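Local coordinates for protein filamentous hemagglutinin (Bordetella pertussis, PDB 1RWR) that serves as an adhesin, its N-terminal secretion domain probably directing export across the outer membrane by the two-partner secretion pathway, at residues I109-L114 with V145-G151. Sequence-based numbering, arbitrary orientation.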
ATOM      1  N   ILE A 109      -9.451  -2.947   2.888  1.00 12.86           N
ATOM      2  CA  ILE A 109      -8.835  -1.896   3.693  1.00 13.50           C
ATOM      3  C   ILE A 109      -9.352  -0.540   3.257  1.00 13.80           C
ATOM      4  O   ILE A 109      -9.390  -0.251   2.052  1.00 14.77           O
ATOM      5  CB  ILE A 109      -7.299  -1.925   3.538  1.00 13.75           C
ATOM      6  CG1 ILE A 109      -6.716  -3.294   3.854  1.00 14.51           C
ATOM      7  CG2 ILE A 109      -6.684  -0.822   4.368  1.00 14.28           C
ATOM      8  CD1 ILE A 109      -5.215  -3.351   3.569  1.00 15.41           C
ATOM      9  N   SER A 110      -9.738   0.288   4.227  1.00 13.16           N
ATOM     10  CA  SER A 110     -10.044   1.678   3.936  1.00 14.11           C
ATOM     11  C   SER A 110      -8.997   2.554   4.636  1.00 13.63           C
ATOM     12  O   SER A 110      -8.554   2.239   5.758  1.00 12.98           O
ATOM     13  CB  SER A 110     -11.480   1.992   4.345  1.00 16.13           C
ATOM     14  OG  SER A 110     -11.648   1.773   5.702  1.00 22.06           O
ATOM     15  N   VAL A 111      -8.594   3.623   3.948  1.00 12.47           N
ATOM     16  CA  VAL A 111      -7.496   4.455   4.359  1.00 12.49           C
ATOM     17  C   VAL A 111      -7.937   5.914   4.391  1.00 12.73           C
ATOM     18  O   VAL A 111      -8.469   6.403   3.428  1.00 13.77           O
ATOM     19  CB  VAL A 111      -6.353   4.296   3.377  1.00 12.42           C
ATOM     20  CG1 VAL A 111      -5.153   5.077   3.812  1.00 13.77           C
ATOM     21  CG2 VAL A 111      -5.941   2.827   3.211  1.00 13.81           C
ATOM     22  N   ASN A 112      -7.688   6.602   5.499  1.00 13.00           N
ATOM     23  CA  ASN A 112      -8.070   8.019   5.601  1.00 14.67           C
ATOM     24  C   ASN A 112      -7.060   8.833   6.393  1.00 13.92           C
ATOM     25  O   ASN A 112      -7.018   8.769   7.609  1.00 15.53           O
ATOM     26  CB  ASN A 112      -9.444   8.151   6.246  1.00 15.90           C
ATOM     27  CG  ASN A 112     -10.000   9.559   6.101  1.00 18.83           C
ATOM     28  OD1 ASN A 112      -9.936  10.121   5.046  1.00 19.67           O
ATOM     29  ND2 ASN A 112     -10.519  10.132   7.181  1.00 26.86           N
ATOM     30  N   GLY A 113      -6.233   9.595   5.704  1.00 13.05           N
ATOM     31  CA  GLY A 113      -5.251  10.439   6.366  1.00 12.70           C
ATOM     32  C   GLY A 113      -4.133   9.614   7.010  1.00 13.31           C
ATOM     33  O   GLY A 113      -3.875   9.704   8.228  1.00 14.37           O
ATOM     34  N   LEU A 114      -3.470   8.827   6.193  1.00 12.55           N
ATOM     35  CA  LEU A 114      -2.444   7.889   6.640  1.00 12.37           C
ATOM     36  C   LEU A 114      -1.056   8.457   6.383  1.00 12.87           C
ATOM     37  O   LEU A 114      -0.806   9.010   5.332  1.00 14.32           O
ATOM     38  CB  LEU A 114      -2.612   6.546   5.926  1.00 11.93           C
ATOM     39  CG  LEU A 114      -1.780   5.362   6.459  1.00 13.21           C
ATOM     40  CD1 LEU A 114      -2.204   4.981   7.846  1.00 13.82           C
ATOM     41  CD2 LEU A 114      -1.837   4.152   5.533  1.00 13.89           C
ATOM     42  N   VAL A 145      -9.178  -1.952  -1.737  1.00 12.31           N
ATOM     43  CA  VAL A 145      -8.568  -0.902  -0.922  1.00 11.67           C
ATOM     44  C   VAL A 145      -9.174   0.395  -1.393  1.00 11.51           C
ATOM     45  O   VAL A 145      -9.186   0.678  -2.585  1.00 12.07           O
ATOM     46  CB  VAL A 145      -7.049  -0.836  -1.071  1.00 11.72           C
ATOM     47  CG1 VAL A 145      -6.438   0.448  -0.411  1.00 12.53           C
ATOM     48  CG2 VAL A 145      -6.410  -2.106  -0.538  1.00 13.14           C
ATOM     49  N   THR A 146      -9.715   1.159  -0.467  1.00 11.16           N
ATOM     50  CA  THR A 146     -10.251   2.481  -0.741  1.00 11.92           C
ATOM     51  C   THR A 146      -9.431   3.553  -0.037  1.00 11.82           C
ATOM     52  O   THR A 146      -9.244   3.508   1.180  1.00 11.09           O
ATOM     53  CB  THR A 146     -11.704   2.563  -0.248  1.00 12.29           C
ATOM     54  OG1 THR A 146     -12.529   1.594  -0.929  1.00 14.66           O
ATOM     55  CG2 THR A 146     -12.263   3.928  -0.555  1.00 13.69           C
ATOM     56  N   ILE A 147      -8.899   4.491  -0.813  1.00 11.97           N
ATOM     57  CA  ILE A 147      -8.251   5.644  -0.265  1.00 13.02           C
ATOM     58  C   ILE A 147      -9.337   6.723  -0.196  1.00 12.78           C
ATOM     59  O   ILE A 147      -9.823   7.163  -1.218  1.00 12.77           O
ATOM     60  CB  ILE A 147      -7.044   6.113  -1.144  1.00 13.28           C
ATOM     61  CG1 ILE A 147      -6.005   4.998  -1.343  1.00 16.63           C
ATOM     62  CG2 ILE A 147      -6.415   7.330  -0.511  1.00 11.88           C
ATOM     63  CD1 ILE A 147      -5.575   4.321  -0.115  1.00 19.94           C
ATOM     64  N   GLU A 148      -9.727   7.067   1.012  1.00 13.44           N
ATOM     65  CA  GLU A 148     -10.729   8.094   1.274  1.00 13.77           C
ATOM     66  C   GLU A 148     -10.151   9.488   1.165  1.00 13.40           C
ATOM     67  O   GLU A 148      -8.955   9.688   0.967  1.00 12.82           O
ATOM     68  CB  GLU A 148     -11.385   7.865   2.648  1.00 14.35           C
ATOM     69  CG  GLU A 148     -12.019   6.495   2.782  1.00 15.11           C
ATOM     70  CD  GLU A 148     -12.647   6.228   4.129  1.00 19.43           C
ATOM     71  OE1 GLU A 148     -12.442   7.047   5.052  1.00 21.99           O
ATOM     72  OE2 GLU A 148     -13.365   5.186   4.262  1.00 20.60           O
ATOM     73  N   ARG A 149     -11.004  10.488   1.337  1.00 13.85           N
ATOM     74  CA  ARG A 149     -10.619  11.876   1.087  1.00 15.35           C
ATOM     75  C   ARG A 149      -9.396  12.412   1.839  1.00 14.36           C
ATOM     76  O   ARG A 149      -8.738  13.313   1.344  1.00 15.34           O
ATOM     77  CB  ARG A 149     -11.824  12.787   1.359  1.00 16.69           C
ATOM     78  CG  ARG A 149     -12.267  12.774   2.780  1.00 21.82           C
ATOM     79  CD  ARG A 149     -13.681  13.260   2.995  1.00 28.64           C
ATOM     80  NE  ARG A 149     -13.778  14.711   2.945  1.00 33.19           N
ATOM     81  CZ  ARG A 149     -14.042  15.417   1.848  1.00 34.82           C
ATOM     82  NH1 ARG A 149     -14.207  14.817   0.676  1.00 37.38           N
ATOM     83  NH2 ARG A 149     -14.142  16.740   1.915  1.00 36.19           N
ATOM     84  N   GLY A 150      -9.111  11.878   3.036  1.00 13.69           N
ATOM     85  CA  GLY A 150      -7.948  12.255   3.843  1.00 13.72           C
ATOM     86  C   GLY A 150      -6.607  11.883   3.226  1.00 13.70           C
ATOM     87  O   GLY A 150      -5.563  12.517   3.506  1.00 14.46           O
ATOM     88  N   GLY A 151      -6.614  10.826   2.411  1.00 12.74           N
ATOM     89  CA  GLY A 151      -5.500  10.542   1.541  1.00 12.41           C
ATOM     90  C   GLY A 151      -4.372   9.846   2.264  1.00 12.03           C
ATOM     91  O   GLY A 151      -4.521   9.357   3.409  1.00 11.28           O
TER
HETATM   92  O   HOH W   1     -12.194  -0.678   0.863  1.00 21.63           O
HETATM   93  O   HOH W   2     -13.203   3.924   6.649  1.00 24.77           O
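The side chains of N112 and E148 cross at about a right angle, with the amide and carboxylate planes 53° apart. E148 OE1 stands over one face of the amide, 3.7 Å from N112 CG, a contact and not a bond, while E148 OE2 shares a water with S110 OG. At the oxygen end of the amide, N112 OD1 accepts the G150 N-H at 2.8 Å; N112 CG stands anti to the backbone N, which carries the amide to the type I turn E148-G151. Before the corner at N112-G113, strands 109-111 and 145-147 run parallel, their axes 9° apart. T146 N donates to I109 O (2.9 Å) and T146 O accepts V111 N (2.8 Å), so T146 bonds on both sides of S110; E148 N to V111 O continues the ladder. On the face of V111, I147 CD1 packs against V111 CB at 3.6 Å, both side chains pointing the same way, and V152 and L124 add to this buried layer. Past the corner, L114 N donates to G151 O at 3.0 Å with an N-H...O angle of 163°, with a second, weak bond from G113 N. Backbone bonds thus join two successive coils of the right-handed beta-helix, and the N112 side chain supplies the acceptor for G150 N at the bend.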